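Local coordinates for protein 3-dehydroquinate dehydratase (Enterococcus faecalis, PDB 4PH6) that catalyses the cis-dehydration of 3-dehydroquinate to 3-dehydroshikimate, the third step of the chorismate pathway, through a covalent imine (Schiff-base) intermediate, at residues Asp53-Val58 against Gly91-Phe95; Leu161-Gln165 against Met194-Ser200. One frame throughout, in Å; residues are numbered along the deposited sequence.

Interaction 1 of 2, residues Asp53-Val58 against Gly91-Phe95; sequences DYYENV and GEMAF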
loop_
_atom_site.group_PDB
_atom_site.type_symbol
_atom_site.label_atom_id
_atom_site.label_comp_id
_atom_site.label_asym_id
_atom_site.label_seq_id
_atom_site.Cartn_x
_atom_site.Cartn_y
_atom_site.Cartn_z
ATOM N N ASP A 53 10.477 17.547 22.374
ATOM C CA ASP A 53 9.867 17.062 23.605
ATOM C C ASP A 53 10.634 15.860 24.168
ATOM O O ASP A 53 10.384 15.440 25.298
ATOM C CB ASP A 53 8.382 16.731 23.377
ATOM C CG ASP A 53 8.149 15.871 22.158
ATOM O OD1 ASP A 53 7.740 14.701 22.318
ATOM O OD2 ASP A 53 8.384 16.360 21.036
ATOM N N TYR A 54 11.588 15.337 23.392
ATOM C CA TYR A 54 12.523 14.334 23.901
ATOM C C TYR A 54 13.742 14.968 24.583
ATOM O O TYR A 54 14.376 14.334 25.429
ATOM C CB TYR A 54 13.015 13.423 22.771
ATOM C CG TYR A 54 12.101 12.272 22.418
ATOM C CD1 TYR A 54 12.215 11.039 23.050
ATOM C CD2 TYR A 54 11.135 12.419 21.431
ATOM C CE1 TYR A 54 11.386 9.987 22.701
ATOM C CE2 TYR A 54 10.311 11.387 21.088
ATOM C CZ TYR A 54 10.437 10.173 21.720
ATOM O OH TYR A 54 9.604 9.157 21.358
ATOM N N TYR A 55 14.085 16.203 24.202
ATOM C CA TYR A 55 15.319 16.825 24.699
ATOM C C TYR A 55 15.274 17.110 26.199
ATOM O O TYR A 55 14.404 17.839 26.670
ATOM C CB TYR A 55 15.627 18.117 23.939
ATOM C CG TYR A 55 16.930 18.756 24.375
ATOM C CD1 TYR A 55 18.058 17.980 24.607
ATOM C CD2 TYR A 55 17.033 20.135 24.564
ATOM C CE1 TYR A 55 19.246 18.543 25.017
ATOM C CE2 TYR A 55 18.233 20.711 24.958
ATOM C CZ TYR A 55 19.331 19.906 25.186
ATOM O OH TYR A 55 20.514 20.455 25.599
ATOM N N GLU A 56 16.228 16.554 26.944
ATOM C CA GLU A 56 16.220 16.678 28.402
ATOM C C GLU A 56 16.262 18.130 28.918
ATOM O O GLU A 56 15.778 18.403 30.022
ATOM C CB GLU A 56 17.386 15.887 29.016
ATOM C CG GLU A 56 18.780 16.392 28.675
ATOM C CD GLU A 56 19.892 15.504 29.247
ATOM O OE1 GLU A 56 19.589 14.576 30.024
ATOM O OE2 GLU A 56 21.076 15.730 28.912
ATOM N N ASN A 57 16.833 19.049 28.139
ATOM C CA ASN A 57 16.966 20.438 28.589
ATOM C C ASN A 57 15.980 21.404 27.947
ATOM O O ASN A 57 16.237 22.606 27.906
ATOM C CB ASN A 57 18.390 20.955 28.339
ATOM C CG ASN A 57 19.421 20.252 29.188
ATOM O OD1 ASN A 57 19.160 19.918 30.346
ATOM N ND2 ASN A 57 20.600 20.024 28.622
ATOM N N VAL A 58 14.848 20.890 27.473
ATOM C CA VAL A 58 13.945 21.672 26.632
ATOM C C VAL A 58 13.290 22.865 27.362
ATOM O O VAL A 58 12.765 23.795 26.730
ATOM C CB VAL A 58 12.860 20.760 26.037
ATOM C CG1 VAL A 58 11.791 20.466 27.056
ATOM C CG2 VAL A 58 12.255 21.391 24.807
ATOM N N GLY A 91 3.125 13.212 22.535
ATOM C CA GLY A 91 4.396 13.764 22.963
ATOM C C GLY A 91 4.997 13.091 24.178
ATOM O O GLY A 91 4.355 12.260 24.806
ATOM N N GLU A 92 6.226 13.462 24.519
ATOM C CA GLU A 92 6.956 12.771 25.586
ATOM C C GLU A 92 6.765 13.345 26.991
ATOM O O GLU A 92 6.941 12.631 27.973
ATOM C CB GLU A 92 8.448 12.748 25.268
ATOM C CG GLU A 92 8.808 11.768 24.176
ATOM C CD GLU A 92 8.503 10.321 24.552
ATOM O OE1 GLU A 92 9.062 9.830 25.553
ATOM O OE2 GLU A 92 7.703 9.678 23.839
ATOM N N MET A 93 6.419 14.625 27.094
ATOM C CA MET A 93 6.375 15.284 28.401
ATOM C C MET A 93 5.267 16.316 28.563
ATOM O O MET A 93 4.864 16.985 27.602
ATOM C CB MET A 93 7.711 15.970 28.685
ATOM C CG MET A 93 8.054 17.025 27.670
ATOM S SD MET A 93 9.587 17.900 28.016
ATOM C CE MET A 93 9.086 18.958 29.356
ATOM N N ALA A 94 4.795 16.446 29.799
ATOM C CA ALA A 94 3.889 17.519 30.173
ATOM C C ALA A 94 4.576 18.879 29.979
ATOM O O ALA A 94 5.774 19.029 30.215
ATOM C CB ALA A 94 3.433 17.343 31.612
ATOM N N PHE A 95 3.807 19.871 29.554
ATOM C CA PHE A 95 4.353 21.178 29.223
ATOM C C PHE A 95 3.173 22.128 29.197
ATOM O O PHE A 95 2.167 21.846 28.542
ATOM C CB PHE A 95 5.070 21.138 27.864
ATOM C CG PHE A 95 6.306 22.013 27.766
ATOM C CD1 PHE A 95 7.307 21.950 28.725
ATOM C CD2 PHE A 95 6.496 22.847 26.669
ATOM C CE1 PHE A 95 8.453 22.729 28.613
ATOM C CE2 PHE A 95 7.638 23.620 26.549
ATOM C CZ PHE A 95 8.619 23.559 27.523
#

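Interaction 2 of 2, residues Leu161-Gln165 against Met194-Ser200; sequences LRQMQ and MYTHYAS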
loop_
_atom_site.group_PDB
_atom_site.type_symbol
_atom_site.label_atom_id
_atom_site.label_comp_id
_atom_site.label_asym_id
_atom_site.label_seq_id
_atom_site.Cartn_x
_atom_site.Cartn_y
_atom_site.Cartn_z
ATOM N N LEU A 161 -7.898 18.825 8.053
ATOM C CA LEU A 161 -6.886 19.226 7.088
ATOM C C LEU A 161 -7.297 20.557 6.460
ATOM O O LEU A 161 -6.459 21.419 6.203
ATOM C CB LEU A 161 -6.683 18.143 6.014
ATOM C CG LEU A 161 -5.962 16.883 6.505
ATOM C CD1 LEU A 161 -6.043 15.758 5.483
ATOM C CD2 LEU A 161 -4.496 17.178 6.877
ATOM N N ARG A 162 -8.590 20.728 6.227
ATOM C CA ARG A 162 -9.076 21.958 5.615
ATOM C C ARG A 162 -8.963 23.152 6.560
ATOM O O ARG A 162 -8.737 24.269 6.107
ATOM C CB ARG A 162 -10.534 21.807 5.161
ATOM C CG ARG A 162 -10.736 20.955 3.909
ATOM C CD ARG A 162 -12.200 20.912 3.555
ATOM N NE ARG A 162 -12.657 22.212 3.077
ATOM C CZ ARG A 162 -13.929 22.573 3.012
ATOM N NH1 ARG A 162 -14.881 21.743 3.431
ATOM N NH2 ARG A 162 -14.240 23.771 2.553
ATOM N N GLN A 163 -9.124 22.921 7.863
ATOM C CA GLN A 163 -9.013 24.007 8.841
ATOM C C GLN A 163 -7.559 24.489 8.974
ATOM O O GLN A 163 -7.320 25.674 9.191
ATOM C CB GLN A 163 -9.561 23.579 10.212
ATOM C CG GLN A 163 -11.080 23.271 10.257
ATOM C CD GLN A 163 -11.927 24.466 10.720
ATOM O OE1 GLN A 163 -11.379 25.539 11.058
ATOM N NE2 GLN A 163 -13.264 24.289 10.739
ATOM N N MET A 164 -6.595 23.574 8.844
ATOM C CA MET A 164 -5.189 23.951 8.868
ATOM C C MET A 164 -4.846 24.858 7.700
ATOM O O MET A 164 -4.165 25.867 7.871
ATOM C CB MET A 164 -4.287 22.716 8.828
ATOM C CG MET A 164 -4.500 21.753 9.982
ATOM S SD MET A 164 -3.472 20.282 9.811
ATOM C CE MET A 164 -4.438 19.084 10.726
ATOM N N GLN A 165 -5.310 24.481 6.511
ATOM C CA GLN A 165 -5.085 25.281 5.323
ATOM C C GLN A 165 -5.717 26.675 5.516
ATOM O O GLN A 165 -5.114 27.689 5.152
ATOM C CB GLN A 165 -5.639 24.573 4.072
ATOM C CG GLN A 165 -5.315 25.252 2.716
ATOM C CD GLN A 165 -5.795 24.437 1.508
ATOM O OE1 GLN A 165 -5.058 23.616 0.966
ATOM N NE2 GLN A 165 -7.035 24.651 1.103
ATOM N N MET A 194 -9.146 15.118 0.153
ATOM C CA MET A 194 -8.535 16.411 0.477
ATOM C C MET A 194 -7.645 16.907 -0.653
ATOM O O MET A 194 -7.765 18.050 -1.111
ATOM C CB MET A 194 -7.710 16.329 1.771
ATOM C CG MET A 194 -7.003 17.635 2.140
ATOM S SD MET A 194 -8.171 18.945 2.600
ATOM C CE MET A 194 -7.117 20.390 2.550
ATOM N N TYR A 195 -6.753 16.040 -1.102
ATOM C CA TYR A 195 -5.771 16.388 -2.117
ATOM C C TYR A 195 -6.415 16.738 -3.451
ATOM O O TYR A 195 -5.991 17.674 -4.125
ATOM C CB TYR A 195 -4.788 15.230 -2.306
ATOM C CG TYR A 195 -3.759 15.454 -3.389
ATOM C CD1 TYR A 195 -2.568 16.127 -3.125
ATOM C CD2 TYR A 195 -3.976 14.990 -4.677
ATOM C CE1 TYR A 195 -1.628 16.319 -4.111
ATOM C CE2 TYR A 195 -3.041 15.189 -5.676
ATOM C CZ TYR A 195 -1.871 15.848 -5.388
ATOM O OH TYR A 195 -0.946 16.030 -6.389
ATOM N N THR A 196 -7.439 15.989 -3.846
ATOM C CA THR A 196 -8.002 16.210 -5.167
ATOM C C THR A 196 -8.944 17.427 -5.177
ATOM O O THR A 196 -9.026 18.141 -6.171
ATOM C CB THR A 196 -8.750 14.950 -5.692
ATOM O OG1 THR A 196 -9.823 14.608 -4.811
ATOM C CG2 THR A 196 -7.800 13.763 -5.783
ATOM N N HIS A 197 -9.615 17.689 -4.058
ATOM C CA HIS A 197 -10.725 18.631 -4.067
ATOM C C HIS A 197 -10.545 19.953 -3.295
ATOM O O HIS A 197 -11.200 20.935 -3.624
ATOM C CB HIS A 197 -11.975 17.910 -3.557
ATOM C CG HIS A 197 -12.534 16.928 -4.534
ATOM N ND1 HIS A 197 -12.573 15.567 -4.290
ATOM C CD2 HIS A 197 -13.058 17.096 -5.773
ATOM C CE1 HIS A 197 -13.104 14.949 -5.326
ATOM N NE2 HIS A 197 -13.405 15.855 -6.244
ATOM N N TYR A 198 -9.677 19.999 -2.286
ATOM C CA TYR A 198 -9.615 21.180 -1.409
ATOM C C TYR A 198 -8.215 21.773 -1.209
ATOM O O TYR A 198 -8.063 22.929 -0.815
ATOM C CB TYR A 198 -10.180 20.837 -0.025
ATOM C CG TYR A 198 -11.595 20.297 -0.010
ATOM C CD1 TYR A 198 -11.840 18.937 0.142
ATOM C CD2 TYR A 198 -12.686 21.149 -0.130
ATOM C CE1 TYR A 198 -13.136 18.441 0.163
ATOM C CE2 TYR A 198 -13.982 20.662 -0.108
ATOM C CZ TYR A 198 -14.199 19.310 0.040
ATOM O OH TYR A 198 -15.485 18.831 0.068
ATOM N N ALA A 199 -7.196 20.962 -1.439
ATOM C CA ALA A 199 -5.828 21.332 -1.121
ATOM C C ALA A 199 -5.208 22.260 -2.170
ATOM O O ALA A 199 -5.243 21.974 -3.364
ATOM C CB ALA A 199 -4.981 20.058 -0.964
ATOM N N SER A 200 -4.647 23.374 -1.731
ATOM C CA SER A 200 -3.839 24.184 -2.641
ATOM C C SER A 200 -2.482 24.415 -2.001
ATOM O O SER A 200 -1.663 25.172 -2.516
ATOM C CB SER A 200 -4.524 25.516 -2.994
ATOM O OG SER A 200 -4.632 26.355 -1.866
#

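Interaction 1 of 2, residues Asp53-Val58 against Gly91-Phe95
Two neighbouring βα loops of the (β/α)8 barrel meet here, at the end of the barrel where TIM-barrel enzymes carry their active sites: residues 53-58 follow strand 47-51, and residues 91-95 lie between strand 80-83 and helix 97-110. The polar part centres on the buried carboxylate of D53, whose CA-CB bond is directed at the other loop. OD1 of D53 accepts a hydrogen bond from the backbone N of E92 (2.9 Å, N-H...O angle 142°) and lies 3.5 Å from CA of G91. The same carboxylate forms a salt bridge with R51 through OD1 and receives the backbone NH of R85 on OD2. Since R51 and R85 are both predicted to bind 3-dehydroquinate, D53 probably helps to hold the two loops and the R51 side chain in place beside the substrate pocket.

Apolar contacts extend the interface. M93 reaches across to V58, with SD 3.5 Å from V58 CG1. V58 also meets the F95 ring, CG1 to CE1 at 4.3 Å, and F95 in turn stacks on F84. V58 is brought to this position by a type I β turn, Y55 to V58, closed by the hydrogen bond from V58 N to Y55 O (3.2 Å). The methionine also makes a van der Waals approach to the backbone, M93 CG lying 3.7 Å from D53 O.

The remaining contact is aromatic. The m rotamers of E92 at chi1 and chi2 fold its aliphatic portion over the ring of Y54 in a CH-pi contact: E92 CG sits 3.3 Å from the ring centroid, just 9° off the ring normal.

Interaction 2 of 2, residues Leu161-Gln165 against Met194-Ser200
The side chain of Q165 is fully extended, with chi1 and chi2 both t, and this carries its amide from helix 154-166 to the backbone that leaves helix 181-197. There the amide forms two hydrogen bonds: Q165 NE2 donates to Y198 O (2.8 Å, 168°), and Q165 OE1 accepts from S200 N (2.7 Å, 162°). The planar amide thus brackets A199, whose CA lies 3.2 Å from OE1 of Q165, and ties the Q165 side chain to the backbone at Y198, the first residue to leave helical phi/psi, and at S200.

One turn back, R162 starts out sideways but bends at chi3 (p), so that its guanidinium lies flat on the ring of Y198, centres 4.2 Å apart and planes at 17°. R162 CD adds a CH-pi contact to the same ring face, 3.8 Å from the centroid. The CA-CB bond of Y198 is directed toward helix 154-166, and the m rotamer at chi1 presents the ring face to R162.

M194 turns at chi2 (p) and inserts its thioether between the helices, with SD 3.5 Å from R162 CG and 3.8 Å from L161 CB.

The contact thus joins two consecutive outer helices of the barrel. Beneath it, L161 packs on C172 and I174 of strand 171-176 and on T205 of strand 203-207, while M194 rests on I203 of the latter strand.

Overall arrangement
Both contacts belong to a single (β/α)8 barrel but lie on opposite sides of the chain's centre, their own centres 31 Å apart and their nearest atoms about 15 Å apart. They follow in series along the chain: interaction 1 closes before interaction 2 opens. Each joins successive βα units, the first through loops after the adjacent parallel strands 47-51 and 80-83, the second through helices 154-166 and 181-197, which flank strand 171-176 in sequence. Interaction 1 borders the predicted substrate-binding residues R51 and R85. Interaction 2 belongs to the helical shell, though the side chain of L161 lies about 6 Å from that of K173, the predicted Schiff-base lysine.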